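PDB 6RXA: argininosuccinate lyase from Chelativorans sp., which acts as an EDDS lyase, a C-N lyase of the aspartase/fumarase superfamily, and may also split argininosuccinate into fumarate and arginine. Local coordinates for residues Asn113-Ala118 and Pro197-Ala202; Ile229-Trp235 and Tyr318-Arg324. The protein carries 2 engineered substitutions. One frame throughout, in Å; residues are numbered along the deposited sequence. Where two conformers were deposited one is given.

Both contacts are buried, their centres about 10 Å apart, and both pin an irregular loop against a helix. Contact 1 uses the first turns of helix 112-147, where side-chain acceptors and donors of N113 and D114 read the backbone of 197-202. Contact 2 partly reverses the roles: backbone carbonyls at the C-terminal end of helix 228-233 receive the side chain of R324, although E230, a side chain of the helix, still accepts from the hydroxyl of Y318. The two meet where N117 ND2 lies 3.2 Å from G234 O, a probable hydrogen bond. Both also touch the same second subunit, but a bound formate is gripped in contact 1, whereas contact 2 adds stacking and ordered waters to its polar chemistry.

Contact 1 of 2, residues Asn113-Ala118 and Pro197-Ala202; sequences NDLANA and PLGAAA. With FMT (formic acid), chain C.
Part of the substrate pocket is built here by N113, whose amide nitrogen ties the backbone of A202 to a bound formate. In other structures of this protein N113 binds fumarate and succinate. One N-H of ND2 reaches A202 O at 3.0 Å, nearly straight at 173°, in the carbonyl plane and on a lone pair; ND2 also donates to formate O2 at 2.9 Å, so the loop fixes the turn of the amide that faces the ligand. T158 of the second subunit and K286 and N288 of the third complete the formate's grip, consistent with the superfamily's active sites shared among three subunits. One residue on, D114 holds a type II turn running from P197 to A200. Its CG sits between the backbone N and the carbonyl carbon (chi1 63°), which brings OD2 within 3.0 Å of G199 N, nearly along the carboxylate C-O axis, and within 2.9 Å of A201 N in a weak bond. D114 OD1 meanwhile accepts from S111 N. G199, with positive phi, takes the third place of the turn. Beside this polar core, A118 CB packs 3.7 Å from L198 CG, and P197 CG packs against N117 OD1, whose hydrogen bond comes from R121 NE. I46 of helix 35-56 touches both A118 and L198, while S228 and V232 of helix 228-233 lie against A200.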
loop_
_atom_site.group_PDB
_atom_site.type_symbol
_atom_site.label_atom_id
_atom_site.label_comp_id
_atom_site.label_asym_id
_atom_site.label_seq_id
_atom_site.Cartn_x
_atom_site.Cartn_y
_atom_site.Cartn_z
ATOM N N ASN A 113 27.524 -4.097 -9.112
ATOM C CA ASN A 113 26.506 -3.078 -8.885
ATOM C C ASN A 113 26.019 -2.459 -10.188
ATOM O O ASN A 113 24.806 -2.318 -10.391
ATOM C CB ASN A 113 27.024 -1.993 -7.935
ATOM C CG ASN A 113 27.358 -2.535 -6.557
ATOM O OD1 ASN A 113 26.954 -3.643 -6.188
ATOM N ND2 ASN A 113 28.106 -1.757 -5.786
ATOM N N ASP A 114 26.942 -2.041 -11.073
ATOM C CA ASP A 114 26.496 -1.483 -12.352
ATOM C C ASP A 114 26.003 -2.572 -13.298
ATOM O O ASP A 114 25.038 -2.347 -14.040
ATOM C CB ASP A 114 27.504 -0.501 -12.959
ATOM C CG ASP A 114 28.837 -1.101 -13.325
ATOM O OD1 ASP A 114 29.241 -2.150 -12.784
ATOM O OD2 ASP A 114 29.525 -0.445 -14.155
ATOM N N LEU A 115 26.606 -3.761 -13.238
ATOM C CA LEU A 115 26.103 -4.907 -13.989
ATOM C C LEU A 115 24.648 -5.195 -13.634
ATOM O O LEU A 115 23.797 -5.359 -14.522
ATOM C CB LEU A 115 26.965 -6.141 -13.692
ATOM C CG LEU A 115 26.411 -7.491 -14.159
ATOM C CD1 LEU A 115 26.403 -7.574 -15.679
ATOM C CD2 LEU A 115 27.229 -8.640 -13.576
ATOM N N ALA A 116 24.348 -5.277 -12.338
ATOM C CA ALA A 116 22.997 -5.605 -11.894
ATOM C C ALA A 116 22.000 -4.551 -12.350
ATOM O O ALA A 116 20.923 -4.883 -12.849
ATOM C CB ALA A 116 22.960 -5.759 -10.372
ATOM N N ASN A 117 22.337 -3.270 -12.173
ATOM C CA ASN A 117 21.410 -2.208 -12.556
ATOM C C ASN A 117 21.154 -2.252 -14.057
ATOM O O ASN A 117 20.003 -2.128 -14.504
ATOM C CB ASN A 117 21.974 -0.846 -12.135
ATOM C CG ASN A 117 20.913 0.257 -12.074
ATOM O OD1 ASN A 117 20.580 0.884 -13.084
ATOM N ND2 ASN A 117 20.427 0.544 -10.866
ATOM N N ALA A 118 22.212 -2.457 -14.849
ATOM C CA ALA A 118 22.077 -2.500 -16.304
ATOM C C ALA A 118 21.286 -3.717 -16.766
ATOM O O ALA A 118 20.433 -3.604 -17.660
ATOM C CB ALA A 118 23.456 -2.488 -16.970
ATOM N N PRO A 197 23.704 2.521 -17.203
ATOM C CA PRO A 197 24.515 2.899 -16.029
ATOM C C PRO A 197 25.908 2.288 -16.013
ATOM O O PRO A 197 26.674 2.558 -15.084
ATOM C CB PRO A 197 23.689 2.342 -14.865
ATOM C CG PRO A 197 23.130 1.056 -15.439
ATOM C CD PRO A 197 22.827 1.369 -16.902
ATOM N N LEU A 198 26.262 1.477 -17.004
ATOM C CA LEU A 198 27.573 0.849 -17.013
ATOM C C LEU A 198 28.675 1.896 -17.095
ATOM O O LEU A 198 28.571 2.888 -17.820
ATOM C CB LEU A 198 27.663 -0.123 -18.184
ATOM C CG LEU A 198 26.801 -1.358 -17.929
ATOM C CD1 LEU A 198 26.581 -2.118 -19.219
ATOM C CD2 LEU A 198 27.423 -2.266 -16.864
ATOM N N GLY A 199 29.742 1.660 -16.339
ATOM C CA GLY A 199 30.807 2.625 -16.152
ATOM C C GLY A 199 30.771 3.269 -14.789
ATOM O O GLY A 199 31.778 3.861 -14.364
ATOM N N ALA A 200 29.643 3.167 -14.086
ATOM C CA ALA A 200 29.589 3.589 -12.694
ATOM C C ALA A 200 30.398 2.666 -11.793
ATOM O O ALA A 200 30.783 3.065 -10.687
ATOM C CB ALA A 200 28.136 3.603 -12.220
ATOM N N ALA A 201 30.664 1.444 -12.243
ATOM C CA ALA A 201 31.403 0.451 -11.455
ATOM C C ALA A 201 30.722 0.307 -10.091
ATOM O O ALA A 201 29.508 0.072 -10.046
ATOM C CB ALA A 201 32.892 0.764 -11.446
ATOM N N ALA A 202 31.453 0.434 -8.976
ATOM C CA ALA A 202 30.854 0.208 -7.668
ATOM C C ALA A 202 29.834 1.278 -7.314
ATOM O O ALA A 202 28.853 0.988 -6.619
ATOM C CB ALA A 202 31.948 0.184 -6.603
HETATM C C FMT C . 29.366 -3.443 -2.767
HETATM O O1 FMT C . 30.102 -3.550 -1.774
HETATM O O2 FMT C . 28.786 -2.385 -3.071
#

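Contact 2 of 2, residues Ile229-Trp235 and Tyr318-Arg324; sequences IEGVAGW and YQMSAAR. Engineered in segment 318-324: M320 (natural residue Tyr).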
loop_
_atom_site.group_PDB
_atom_site.type_symbol
_atom_site.label_atom_id
_atom_site.label_comp_id
_atom_site.label_asym_id
_atom_site.label_seq_id
_atom_site.Cartn_x
_atom_site.Cartn_y
_atom_site.Cartn_z
ATOM N N ILE A 229 26.857 7.558 -8.936
ATOM C CA ILE A 229 25.984 7.175 -7.832
ATOM C C ILE A 229 24.578 6.918 -8.352
ATOM O O ILE A 229 23.952 5.904 -8.027
ATOM C CB ILE A 229 25.991 8.231 -6.710
ATOM C CG1 ILE A 229 27.360 8.302 -6.043
ATOM C CG2 ILE A 229 24.900 7.926 -5.686
ATOM C CD1 ILE A 229 27.584 9.633 -5.352
ATOM N N GLU A 230 24.060 7.824 -9.177
ATOM C CA GLU A 230 22.743 7.596 -9.763
ATOM C C GLU A 230 22.725 6.297 -10.560
ATOM O O GLU A 230 21.705 5.600 -10.578
ATOM C CB GLU A 230 22.346 8.799 -10.622
ATOM C CG GLU A 230 20.971 8.717 -11.276
ATOM C CD GLU A 230 19.807 8.753 -10.302
ATOM O OE1 GLU A 230 20.003 8.665 -9.063
ATOM O OE2 GLU A 230 18.666 8.873 -10.790
ATOM N N GLY A 231 23.851 5.944 -11.181
ATOM C CA GLY A 231 23.911 4.717 -11.958
ATOM C C GLY A 231 23.655 3.463 -11.138
ATOM O O GLY A 231 23.067 2.502 -11.634
ATOM N N VAL A 232 24.111 3.443 -9.880
ATOM C CA VAL A 232 23.902 2.264 -9.034
ATOM C C VAL A 232 22.794 2.420 -7.998
ATOM O O VAL A 232 22.149 1.429 -7.617
ATOM C CB VAL A 232 25.209 1.777 -8.358
ATOM C CG1 VAL A 232 26.245 1.399 -9.426
ATOM C CG2 VAL A 232 25.755 2.808 -7.362
ATOM N N ALA A 233 22.585 3.644 -7.501
ATOM C CA ALA A 233 21.559 3.919 -6.505
ATOM C C ALA A 233 20.194 4.181 -7.122
ATOM O O ALA A 233 19.169 3.973 -6.448
ATOM C CB ALA A 233 21.964 5.133 -5.658
ATOM N N GLY A 234 20.161 4.606 -8.378
ATOM C CA GLY A 234 18.902 4.971 -9.012
ATOM C C GLY A 234 17.982 3.774 -9.190
ATOM O O GLY A 234 18.378 2.732 -9.726
ATOM N N TRP A 235 16.730 3.939 -8.770
ATOM C CA TRP A 235 15.738 2.872 -8.785
ATOM C C TRP A 235 14.358 3.432 -9.100
ATOM O O TRP A 235 13.373 2.682 -9.061
ATOM C CB TRP A 235 15.709 2.201 -7.414
ATOM C CG TRP A 235 15.302 0.748 -7.386
ATOM C CD1 TRP A 235 14.171 0.224 -6.859
ATOM C CD2 TRP A 235 16.083 -0.358 -7.843
ATOM N NE1 TRP A 235 14.183 -1.152 -6.973
ATOM C CE2 TRP A 235 15.349 -1.531 -7.578
ATOM C CE3 TRP A 235 17.323 -0.466 -8.470
ATOM C CZ2 TRP A 235 15.807 -2.797 -7.932
ATOM C CZ3 TRP A 235 17.790 -1.725 -8.805
ATOM C CH2 TRP A 235 17.030 -2.873 -8.541
ATOM N N TYR A 318 20.720 7.297 -0.235
ATOM C CA TYR A 318 20.833 7.431 -1.692
ATOM C C TYR A 318 22.094 6.698 -2.138
ATOM O O TYR A 318 23.065 7.281 -2.629
ATOM C CB TYR A 318 20.789 8.887 -2.174
ATOM C CG TYR A 318 20.109 8.905 -3.530
ATOM C CD1 TYR A 318 18.733 8.958 -3.630
ATOM C CD2 TYR A 318 20.834 8.770 -4.695
ATOM C CE1 TYR A 318 18.105 8.886 -4.864
ATOM C CE2 TYR A 318 20.211 8.699 -5.939
ATOM C CZ TYR A 318 18.841 8.762 -6.014
ATOM O OH TYR A 318 18.214 8.688 -7.251
ATOM N N GLN A 319 22.036 5.379 -1.936
ATOM C CA GLN A 319 23.157 4.479 -2.113
ATOM C C GLN A 319 22.730 3.229 -2.868
ATOM O O GLN A 319 21.549 2.875 -2.911
ATOM C CB GLN A 319 23.620 3.941 -0.744
ATOM C CG GLN A 319 24.237 4.952 0.171
ATOM C CD GLN A 319 24.534 4.392 1.551
ATOM O OE1 GLN A 319 24.590 3.172 1.755
ATOM N NE2 GLN A 319 24.713 5.289 2.522
ATOM N N MET A 320 23.709 2.540 -3.440
ATOM C CA MET A 320 23.520 1.136 -3.776
ATOM C C MET A 320 23.142 0.382 -2.507
ATOM O O MET A 320 23.775 0.554 -1.461
ATOM C CB MET A 320 24.826 0.582 -4.325
ATOM C CG MET A 320 24.832 -0.908 -4.524
ATOM S SD MET A 320 23.843 -1.315 -5.950
ATOM C CE MET A 320 23.667 -3.092 -5.748
ATOM N N SER A 321 22.119 -0.456 -2.605
ATOM C CA SER A 321 21.607 -1.204 -1.472
ATOM C C SER A 321 21.040 -2.519 -1.970
ATOM O O SER A 321 20.303 -2.543 -2.956
ATOM C CB SER A 321 20.484 -0.415 -0.794
ATOM O OG SER A 321 19.796 -1.191 0.173
ATOM N N ALA A 322 21.350 -3.595 -1.266
ATOM C CA ALA A 322 20.749 -4.891 -1.552
ATOM C C ALA A 322 19.373 -5.052 -0.915
ATOM O O ALA A 322 18.761 -6.118 -1.050
ATOM C CB ALA A 322 21.699 -6.011 -1.098
ATOM N N ALA A 323 18.857 -4.029 -0.238
ATOM C CA ALA A 323 17.550 -4.103 0.400
ATOM C C ALA A 323 16.407 -3.652 -0.503
ATOM O O ALA A 323 15.245 -3.735 -0.092
ATOM C CB ALA A 323 17.516 -3.239 1.673
ATOM N N ARG A 324 16.695 -3.179 -1.714
ATOM C CA ARG A 324 15.648 -2.670 -2.587
ATOM C C ARG A 324 14.830 -3.813 -3.165
ATOM O O ARG A 324 15.371 -4.842 -3.577
ATOM C CB ARG A 324 16.278 -1.853 -3.713
ATOM C CG ARG A 324 16.929 -0.553 -3.218
ATOM C CD ARG A 324 17.697 0.185 -4.305
ATOM N NE ARG A 324 18.811 -0.633 -4.786
ATOM C CZ ARG A 324 19.716 -0.253 -5.687
ATOM N NH1 ARG A 324 19.677 0.955 -6.221
ATOM N NH2 ARG A 324 20.666 -1.094 -6.053
HETATM O O HOH W 1 16.352 8.228 -9.779
HETATM O O HOH W 2 16.336 6.378 -7.253
#
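Y318 donates its hydroxyl to E230 OE1 at 2.5 Å, on the carboxylate's syn lone pair, with the carboxylate and the ring nearly coplanar. The same hydroxyl accepts from two waters, of which one also donates to E230 OE2 and the other accepts from W235 N, and is also hydrogen-bonded to N178 of the second subunit. K181 of the second subunit forms a salt bridge with OE2, so both carboxylate oxygens are engaged. A second polar cluster closes the end of the helix. R324 NH1 meets V232 O at 2.9 Å, in the carbonyl plane and on a lone pair (156° at the hydrogen), with weaker bonds from NH1 to A233 O and from NH2 to V232 O. NE donates weakly to S321 O, and A233 O has a further donor in R254 of the second subunit. The R324 chain bends at chi3 (-63°), laying its guanidinium flat on W235, centres 4.3 Å apart and planes at 28°, while CD stands over the five-membered ring in a CH-pi contact. With a leucine in place of R324, the V232 carbonyl would probably be left without its main partner across the contact, and the W235 face without the flat cation that packs on it. The engineered M320 packs its CB 3.9 Å from V232 CG2. W235 NE1 is satisfied by V325 O, and its ring rests on I309 and L313 of helix 303-314, just as the chain leaves helix 228-233 for helix 236-262.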